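Sulfate transporter 4.1, chloroplastic (Arabidopsis thaliana, PDB 7LHV) couples sulfate uptake to the movement of protons across a membrane as an H(+)/sulfate cotransporter of the SLC26A/SulP family, and may help regulate sulfate assimilation. Local coordinates at residues 220-225 against 237-242; 267-272 against 441-446; 216-221 against 471-476; 157-162 against 384-389. All coordinates share one frame; numbering follows the deposited sequence.

Interaction 1: 220-225 against 237-242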
# COMPACT_ATOMS: atom_id res chain seq x y z
N ILE A 220 0.75 21.40 19.49
CA ILE A 220 -0.06 22.62 19.49
C ILE A 220 0.03 23.32 20.84
O ILE A 220 0.19 24.54 20.91
CB ILE A 220 -1.52 22.28 19.12
CG1 ILE A 220 -1.63 21.93 17.64
CG2 ILE A 220 -2.43 23.43 19.46
CD1 ILE A 220 -2.91 21.21 17.30
N GLY A 221 -0.08 22.56 21.93
CA GLY A 221 0.03 23.16 23.25
C GLY A 221 1.39 23.79 23.49
O GLY A 221 1.49 24.91 24.02
N LEU A 222 2.46 23.09 23.10
CA LEU A 222 3.80 23.64 23.29
C LEU A 222 4.08 24.82 22.37
O LEU A 222 4.94 25.64 22.68
CB LEU A 222 4.85 22.56 23.08
CG LEU A 222 5.07 21.63 24.28
CD1 LEU A 222 6.21 20.67 24.01
CD2 LEU A 222 5.32 22.42 25.54
N SER A 223 3.38 24.92 21.24
CA SER A 223 3.51 26.11 20.41
C SER A 223 2.75 27.28 21.00
O SER A 223 3.21 28.43 20.91
CB SER A 223 3.01 25.81 18.99
OG SER A 223 3.86 24.90 18.33
N GLN A 224 1.60 27.02 21.61
CA GLN A 224 0.78 28.09 22.16
C GLN A 224 1.25 28.56 23.53
O GLN A 224 0.81 29.62 23.98
CB GLN A 224 -0.68 27.64 22.26
CG GLN A 224 -1.33 27.42 20.91
CD GLN A 224 -1.55 28.70 20.15
OE1 GLN A 224 -2.47 29.46 20.44
NE2 GLN A 224 -0.70 28.96 19.16
N ILE A 225 2.12 27.81 24.20
CA ILE A 225 2.64 28.27 25.49
C ILE A 225 3.46 29.55 25.35
O ILE A 225 3.72 30.24 26.34
CB ILE A 225 3.47 27.16 26.17
CG1 ILE A 225 3.75 27.51 27.64
CG2 ILE A 225 4.79 26.98 25.47
CD1 ILE A 225 2.51 27.54 28.50
N SER A 237 7.77 22.38 14.35
CA SER A 237 6.81 21.32 14.63
C SER A 237 7.43 20.18 15.43
O SER A 237 6.79 19.13 15.58
CB SER A 237 6.22 20.78 13.33
OG SER A 237 5.38 19.67 13.57
N LYS A 238 8.64 20.35 15.94
CA LYS A 238 9.32 19.34 16.73
C LYS A 238 9.50 19.83 18.16
O LYS A 238 9.68 21.03 18.40
CB LYS A 238 10.68 18.99 16.12
CG LYS A 238 10.65 18.73 14.63
CD LYS A 238 12.05 18.57 14.07
CE LYS A 238 12.02 18.32 12.57
NZ LYS A 238 11.53 19.52 11.83
N ILE A 239 9.46 18.90 19.11
CA ILE A 239 9.48 19.27 20.52
C ILE A 239 10.85 19.81 20.93
O ILE A 239 10.94 20.76 21.71
CB ILE A 239 9.07 18.07 21.39
CG1 ILE A 239 7.67 17.61 21.00
CG2 ILE A 239 9.10 18.44 22.86
CD1 ILE A 239 6.62 18.69 21.08
N VAL A 240 11.92 19.19 20.43
CA VAL A 240 13.26 19.57 20.89
C VAL A 240 13.60 21.02 20.57
O VAL A 240 14.04 21.74 21.47
CB VAL A 240 14.30 18.58 20.34
CG1 VAL A 240 15.70 19.01 20.72
CG2 VAL A 240 14.02 17.18 20.85
N PRO A 241 13.43 21.51 19.33
CA PRO A 241 13.70 22.94 19.09
C PRO A 241 12.79 23.86 19.89
O PRO A 241 13.24 24.93 20.33
CB PRO A 241 13.48 23.09 17.58
CG PRO A 241 12.65 21.94 17.19
CD PRO A 241 13.09 20.82 18.07
N ILE A 242 11.53 23.48 20.11
CA ILE A 242 10.62 24.33 20.88
C ILE A 242 11.12 24.47 22.31
O ILE A 242 11.18 25.58 22.86
CB ILE A 242 9.19 23.76 20.83
CG1 ILE A 242 8.63 23.83 19.42
CG2 ILE A 242 8.30 24.51 21.80
CD1 ILE A 242 7.32 23.09 19.26
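Leu222 meets Ile239 and Ile242 at the turn between two successive helices of the SulP membrane domain: helix 206-229 leads through a short loop into helix 239-249, whose first turn folds back beside it. The backbones lie 7.3 Å apart at their nearest pair, Leu222 CA and Ile242 CA.

The denser part is wholly apolar. The Leu222 and Ile239 side chains cross at about a right angle, and Leu222 CD1 ends 3.6 Å from Ile239 CD1. Ile239 presents two methyls here. Its chi2 of -56° folds CD1 back beside CG2, and both reach the same leucine methyl, with CG2 at 3.8 Å from Leu222 CD1. Val219, one turn earlier on helix 206-229, and Leu473 of helix 459-474 also pack on Ile239. Ile239 N probably donates to Leu473 O, which would tie the start of the second helix to a third.

Ile242, although buried, makes longer side-chain contacts. Its CG2 approaches the main chain, 3.7 Å from Leu222 O, and stands 4.2 Å from Leu222 CB. The open side belongs to Val240, which is turned to the surface and touches Phe474 of helix 459-474, and to Lys238, at the N-cap position, which remains partly exposed. Back at the interface, the other branch of Ile242 meets the one polar side chain of the contact. The hydroxyl of Ser223 is hydrogen-bonded to Val219 O in its own helix, and Ile242 CD1 lies 4.0 Å from Ser223 OG.

Interaction 2: 267-272 against 441-446; sequences ILQVMK and AVSGLV
Lys272 and Gln269, one turn apart on helix 255-277, both bring their polar ends to Ser443 at the C-terminal part of helix 431-443. The backbones stay well separated, with Gln269 CA and Ser443 CA 9.1 Å apart, so the gap is spanned by long polar side chains.

The charged and hydroxyl groups gather around one carbonyl. Lys272 leaves its helix with CG anti to the backbone N (chi1 174°) and kinks once, at chi3, which brings NZ to 3.2 Å from Ser443 OG. Both groups also reach back to Ser440 O: the serine hydroxyl is hydrogen-bonded to it, and the ammonium makes a weak bond to the same oxygen. The lysine thus sits over the carbonyl-rich end of a helix, a place where the helix dipole would probably favour a positive charge. Beyond the serine, Gly444 N lies 4.3 Å from Lys272 NZ, a simple proximity.

Van der Waals contact comes from the glutamine. Its chain runs extended beyond CG and lays the amide nitrogen alongside the serine, Gln269 NE2 being 3.7 Å from Ser443 OG and 3.8 Å from Ser443 CB.

Next to this polar surface patch Leu268 packs on Ile437 and touches Ser440. Behind the first segment, Met271 packs against helix 284-300, and Lys272 also touches Arg285 there. Behind the second, Ala441 faces Gln112 and Tyr116 of helix 91-119, and Val442 and Val446 turn to helix 206-229, so the contact joins helix 255-277 to a bundle of transmembrane helices.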
# COMPACT_ATOMS: atom_id res chain seq x y z
N ILE A 267 -9.87 28.26 34.70
CA ILE A 267 -11.31 28.49 34.70
C ILE A 267 -11.98 27.70 33.58
O ILE A 267 -13.04 27.09 33.79
CB ILE A 267 -11.61 30.00 34.58
CG1 ILE A 267 -11.18 30.72 35.86
CG2 ILE A 267 -13.08 30.23 34.31
CD1 ILE A 267 -11.93 30.29 37.09
N LEU A 268 -11.39 27.70 32.39
CA LEU A 268 -11.97 26.98 31.27
C LEU A 268 -12.03 25.48 31.55
O LEU A 268 -13.05 24.84 31.28
CB LEU A 268 -11.16 27.24 30.00
CG LEU A 268 -11.67 28.33 29.05
CD1 LEU A 268 -11.90 29.63 29.78
CD2 LEU A 268 -10.69 28.52 27.91
N GLN A 269 -10.95 24.91 32.09
CA GLN A 269 -10.94 23.48 32.36
C GLN A 269 -11.91 23.12 33.47
O GLN A 269 -12.57 22.07 33.41
CB GLN A 269 -9.52 23.02 32.68
CG GLN A 269 -8.71 22.65 31.45
CD GLN A 269 -7.36 22.07 31.80
OE1 GLN A 269 -6.90 22.15 32.94
NE2 GLN A 269 -6.70 21.48 30.81
N VAL A 270 -12.02 23.96 34.50
CA VAL A 270 -12.99 23.71 35.57
C VAL A 270 -14.41 23.74 35.02
O VAL A 270 -15.23 22.88 35.34
CB VAL A 270 -12.79 24.73 36.71
CG1 VAL A 270 -14.05 24.83 37.56
CG2 VAL A 270 -11.60 24.34 37.56
N MET A 271 -14.72 24.74 34.18
CA MET A 271 -16.05 24.82 33.59
C MET A 271 -16.34 23.60 32.72
O MET A 271 -17.44 23.04 32.78
CB MET A 271 -16.18 26.10 32.77
CG MET A 271 -16.31 27.36 33.60
SD MET A 271 -16.35 28.85 32.59
CE MET A 271 -17.95 28.70 31.83
N LYS A 272 -15.37 23.18 31.92
CA LYS A 272 -15.57 22.02 31.05
C LYS A 272 -15.80 20.75 31.87
O LYS A 272 -16.69 19.95 31.56
CB LYS A 272 -14.38 21.85 30.11
CG LYS A 272 -14.43 20.59 29.28
CD LYS A 272 -13.37 20.60 28.19
CE LYS A 272 -11.98 20.36 28.77
NZ LYS A 272 -10.97 20.15 27.70
N ALA A 441 -8.78 23.55 24.27
CA ALA A 441 -9.39 22.78 23.19
C ALA A 441 -8.57 21.53 22.87
O ALA A 441 -9.14 20.46 22.62
CB ALA A 441 -9.55 23.64 21.95
N VAL A 442 -7.24 21.65 22.87
CA VAL A 442 -6.39 20.51 22.51
C VAL A 442 -6.02 19.63 23.69
O VAL A 442 -5.43 18.56 23.49
CB VAL A 442 -5.10 20.98 21.81
CG1 VAL A 442 -5.44 21.82 20.60
CG2 VAL A 442 -4.22 21.74 22.78
N SER A 443 -6.34 20.04 24.92
CA SER A 443 -6.08 19.16 26.06
C SER A 443 -6.90 17.88 25.98
O SER A 443 -6.45 16.83 26.43
CB SER A 443 -6.37 19.89 27.37
OG SER A 443 -7.76 19.92 27.63
N GLY A 444 -8.10 17.96 25.41
CA GLY A 444 -8.91 16.77 25.22
C GLY A 444 -8.51 15.90 24.05
O GLY A 444 -9.03 14.79 23.92
N LEU A 445 -7.60 16.37 23.21
CA LEU A 445 -7.12 15.59 22.08
C LEU A 445 -5.96 14.66 22.43
O LEU A 445 -5.63 13.77 21.64
CB LEU A 445 -6.69 16.51 20.93
CG LEU A 445 -7.75 17.43 20.34
CD1 LEU A 445 -7.19 18.20 19.17
CD2 LEU A 445 -8.98 16.64 19.93
N VAL A 446 -5.34 14.84 23.60
CA VAL A 446 -4.27 13.94 24.04
C VAL A 446 -4.96 12.68 24.57
O VAL A 446 -5.36 12.62 25.74
CB VAL A 446 -3.38 14.58 25.10
CG1 VAL A 446 -2.25 13.65 25.47
CG2 VAL A 446 -2.83 15.90 24.59

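Interaction 3: 216-221 against 471-476; sequences SAIVIG and ITLFFG
Val219 and Leu473 mark the closest approach of two helices, with their CA atoms 6.9 Å apart. Residues 216-221 form regular turns in the middle of helix 206-229, whereas 471-474 are the last turn of helix 459-474. Phe475 then departs from helical geometry, its psi near -173°, and Gly476 occupies the N-cap position of helix 477-496. The contact therefore falls just where helix 459-474 ends and helix 477-496 begins.

A single methyl carries most of the side-chain packing. Leu473 comes at about a right angle to Ile218, and its CD1 lies against the branch point of that residue, 3.7 Å from Ile218 CG2 and 3.8 Å from Ile218 CB. Ile218 CD1 borders the same methyl at 4.2 Å from Leu473 CD1. Val219 flanks it more distantly, its CG2 4.4 Å from Leu473 CD1. Ala215, on the preceding part of helix 206-229, also touches the leucine.

The two buried hydroxyls near this interface are satisfied within their own helices: Thr472 OG1 is hydrogen-bonded to Thr468 O and Ser216 OG to Phe212 O. The surface between the helices can thus remain apolar. This is ordinary helix-helix packing of a polytopic membrane protein, here joining helix 206-229 of the SulP membrane domain to the break before helix 477-496, a helix that lines a bound lipid.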
# COMPACT_ATOMS: atom_id res chain seq x y z
N SER A 216 0.12 15.70 17.73
CA SER A 216 -0.23 17.02 17.23
C SER A 216 -0.79 17.90 18.33
O SER A 216 -0.52 19.10 18.37
CB SER A 216 -1.24 16.89 16.09
OG SER A 216 -0.64 16.33 14.94
N ALA A 217 -1.59 17.33 19.24
CA ALA A 217 -2.12 18.11 20.35
C ALA A 217 -1.02 18.61 21.27
O ALA A 217 -1.03 19.76 21.70
CB ALA A 217 -3.13 17.28 21.13
N ILE A 218 -0.05 17.74 21.57
CA ILE A 218 1.08 18.17 22.40
C ILE A 218 1.87 19.27 21.71
O ILE A 218 2.29 20.26 22.33
CB ILE A 218 1.96 16.97 22.78
CG1 ILE A 218 1.22 16.05 23.74
CG2 ILE A 218 3.25 17.44 23.42
CD1 ILE A 218 1.94 14.76 24.02
N VAL A 219 2.10 19.12 20.40
CA VAL A 219 2.83 20.13 19.64
C VAL A 219 2.07 21.45 19.65
O VAL A 219 2.67 22.53 19.80
CB VAL A 219 3.10 19.64 18.21
CG1 VAL A 219 3.51 20.79 17.32
CG2 VAL A 219 4.18 18.57 18.22
N ILE A 220 0.75 21.40 19.49
CA ILE A 220 -0.06 22.62 19.49
C ILE A 220 0.03 23.32 20.84
O ILE A 220 0.19 24.54 20.91
CB ILE A 220 -1.52 22.28 19.12
CG1 ILE A 220 -1.63 21.93 17.64
CG2 ILE A 220 -2.43 23.43 19.46
CD1 ILE A 220 -2.91 21.21 17.30
N GLY A 221 -0.08 22.56 21.93
CA GLY A 221 0.03 23.16 23.25
C GLY A 221 1.39 23.79 23.49
O GLY A 221 1.49 24.91 24.02
N ILE A 471 7.29 9.45 16.88
CA ILE A 471 7.92 9.99 15.68
C ILE A 471 7.31 11.33 15.31
O ILE A 471 8.04 12.26 14.93
CB ILE A 471 7.81 8.97 14.53
CG1 ILE A 471 8.86 7.88 14.71
CG2 ILE A 471 7.98 9.65 13.18
CD1 ILE A 471 8.80 6.79 13.68
N THR A 472 5.99 11.48 15.43
CA THR A 472 5.38 12.78 15.16
C THR A 472 5.83 13.82 16.18
O THR A 472 5.97 15.00 15.84
CB THR A 472 3.86 12.65 15.15
OG1 THR A 472 3.48 11.60 14.26
CG2 THR A 472 3.22 13.94 14.69
N LEU A 473 6.05 13.41 17.43
CA LEU A 473 6.49 14.35 18.45
C LEU A 473 7.91 14.84 18.18
O LEU A 473 8.17 16.05 18.21
CB LEU A 473 6.41 13.69 19.82
CG LEU A 473 6.08 14.57 21.02
CD1 LEU A 473 4.67 15.12 20.91
CD2 LEU A 473 6.26 13.79 22.31
N PHE A 474 8.84 13.92 17.92
CA PHE A 474 10.24 14.29 17.81
C PHE A 474 10.64 14.71 16.40
O PHE A 474 11.46 15.61 16.23
CB PHE A 474 11.12 13.12 18.27
CG PHE A 474 11.16 12.97 19.76
CD1 PHE A 474 11.94 13.80 20.54
CD2 PHE A 474 10.39 12.00 20.38
CE1 PHE A 474 11.97 13.66 21.91
CE2 PHE A 474 10.42 11.86 21.75
CZ PHE A 474 11.21 12.69 22.52
N PHE A 475 10.07 14.07 15.38
CA PHE A 475 10.30 14.44 14.00
C PHE A 475 9.11 15.27 13.51
O PHE A 475 8.22 15.63 14.28
CB PHE A 475 10.55 13.19 13.16
CG PHE A 475 11.69 12.35 13.66
CD1 PHE A 475 12.99 12.62 13.27
CD2 PHE A 475 11.46 11.30 14.54
CE1 PHE A 475 14.03 11.85 13.74
CE2 PHE A 475 12.50 10.53 15.01
CZ PHE A 475 13.79 10.81 14.61
N GLY A 476 9.09 15.57 12.22
CA GLY A 476 8.06 16.43 11.68
C GLY A 476 6.70 15.77 11.65
O GLY A 476 6.53 14.57 11.89

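Interaction 4: 157-162 against 384-389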
# COMPACT_ATOMS: atom_id res chain seq x y z
N LEU A 157 -3.27 23.49 12.47
CA LEU A 157 -1.86 23.15 12.65
C LEU A 157 -1.20 22.79 11.33
O LEU A 157 -0.07 23.20 11.06
CB LEU A 157 -1.73 22.00 13.65
CG LEU A 157 -0.33 21.39 13.76
CD1 LEU A 157 0.63 22.37 14.40
CD2 LEU A 157 -0.40 20.11 14.56
N LEU A 158 -1.88 22.00 10.50
CA LEU A 158 -1.30 21.62 9.21
C LEU A 158 -1.14 22.83 8.29
O LEU A 158 -0.13 22.95 7.58
CB LEU A 158 -2.17 20.56 8.54
CG LEU A 158 -2.32 19.25 9.31
CD1 LEU A 158 -3.28 18.32 8.60
CD2 LEU A 158 -0.98 18.59 9.50
N VAL A 159 -2.13 23.72 8.29
CA VAL A 159 -2.04 24.94 7.49
C VAL A 159 -0.86 25.79 7.96
O VAL A 159 -0.09 26.30 7.14
CB VAL A 159 -3.36 25.72 7.57
CG1 VAL A 159 -3.16 27.15 7.12
CG2 VAL A 159 -4.42 25.04 6.72
N SER A 160 -0.70 25.93 9.27
CA SER A 160 0.43 26.68 9.80
C SER A 160 1.75 26.02 9.40
O SER A 160 2.71 26.71 9.04
CB SER A 160 0.33 26.78 11.32
OG SER A 160 1.53 27.30 11.87
N ASN A 161 1.80 24.69 9.45
CA ASN A 161 3.01 23.98 9.07
C ASN A 161 3.39 24.27 7.63
O ASN A 161 4.54 24.64 7.33
CB ASN A 161 2.81 22.48 9.29
CG ASN A 161 4.10 21.70 9.21
OD1 ASN A 161 4.21 20.74 8.45
ND2 ASN A 161 5.08 22.10 10.00
N ALA A 162 2.42 24.16 6.72
CA ALA A 162 2.70 24.41 5.31
C ALA A 162 3.11 25.86 5.06
O ALA A 162 4.10 26.13 4.37
CB ALA A 162 1.49 24.04 4.46
N ALA A 384 -11.53 32.27 2.78
CA ALA A 384 -11.54 31.36 3.92
C ALA A 384 -10.46 30.30 3.74
O ALA A 384 -10.09 29.96 2.62
CB ALA A 384 -12.90 30.69 4.09
N TYR A 385 -9.98 29.78 4.86
CA TYR A 385 -8.98 28.72 4.88
C TYR A 385 -9.63 27.40 5.30
O TYR A 385 -10.73 27.41 5.87
CB TYR A 385 -7.81 29.11 5.80
CG TYR A 385 -7.95 28.80 7.27
CD1 TYR A 385 -8.54 29.70 8.14
CD2 TYR A 385 -7.44 27.62 7.79
CE1 TYR A 385 -8.65 29.42 9.49
CE2 TYR A 385 -7.55 27.33 9.14
CZ TYR A 385 -8.15 28.24 9.98
OH TYR A 385 -8.25 27.95 11.32
N PRO A 386 -9.00 26.25 5.03
CA PRO A 386 -9.75 24.98 5.02
C PRO A 386 -10.52 24.73 6.31
O PRO A 386 -10.03 24.97 7.41
CB PRO A 386 -8.65 23.94 4.82
CG PRO A 386 -7.57 24.64 4.14
CD PRO A 386 -7.59 26.04 4.67
N ALA A 387 -11.75 24.24 6.15
CA ALA A 387 -12.65 23.98 7.26
C ALA A 387 -13.21 22.57 7.14
O ALA A 387 -13.70 22.19 6.07
CB ALA A 387 -13.79 25.00 7.28
N THR A 388 -13.13 21.80 8.22
CA THR A 388 -13.68 20.46 8.25
C THR A 388 -14.57 20.27 9.47
O THR A 388 -14.83 21.22 10.21
CB THR A 388 -12.57 19.41 8.24
OG1 THR A 388 -11.69 19.64 9.35
CG2 THR A 388 -11.78 19.48 6.95
N GLY A 389 -15.04 19.04 9.69
CA GLY A 389 -15.88 18.77 10.84
C GLY A 389 -15.12 18.88 12.14
O GLY A 389 -13.92 18.62 12.22
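Val159, on helix 153-166, packs against Tyr385 and Pro386 in the extended chain leading to strand 388-389. That strand pairs antiparallel with strand 149-150, just ahead of the same helix; such a pair of short strands within the membrane is a feature of the SLC26 membrane domain and of its SLC4 and SLC23 relatives.

One methyl, CG2, makes the closest contacts. With chi1 at 163°, the valine holds CG1 anti to its backbone N and CG2 anti to the carbonyl carbon, and CG2 is the branch that reaches residues 385-386. It meets the proline ring along one side, 3.9 Å from Pro386 CD and 4.1 Å from Pro386 CG. The same methyl lies at the edge of the tyrosine, near the ring plane, with Val159 CG2 4.1 Å from Tyr385 CD2.

Tyr385 holds CG between its backbone N and carbonyl carbon (chi1 86°), and a chi2 of -89° turns this ring edge to the valine. All three residues are buried. Leu181 and Ala182 of helix 173-194 cover Val159 and Pro386 respectively. At the far end of the ring, Tyr385 OH is hydrogen-bonded to Ser156 OG, on the helix turn before Val159.

Overall arrangement
Interactions 1 and 3 share helix 206-229 and adjoin one another, their centres about 7 Å apart; the probable Ile239-Leu473 backbone bond links their second segments. Both are partly buried and apolar. Interaction 4 is fully buried and also apolar, but sets a helix against extended chain; Leu157 ties it to Ile220 and Ser216 of helix 206-229. Interaction 2 differs in place and chemistry, being a polar surface contact through long side chains. It still reaches the common helix, since Val442 packs on Ile220 and Leu445 on Ala217. Interactions 2 and 4 do not touch, their nearest atoms lying about 8 Å apart, but helix 206-229 touches residues of both.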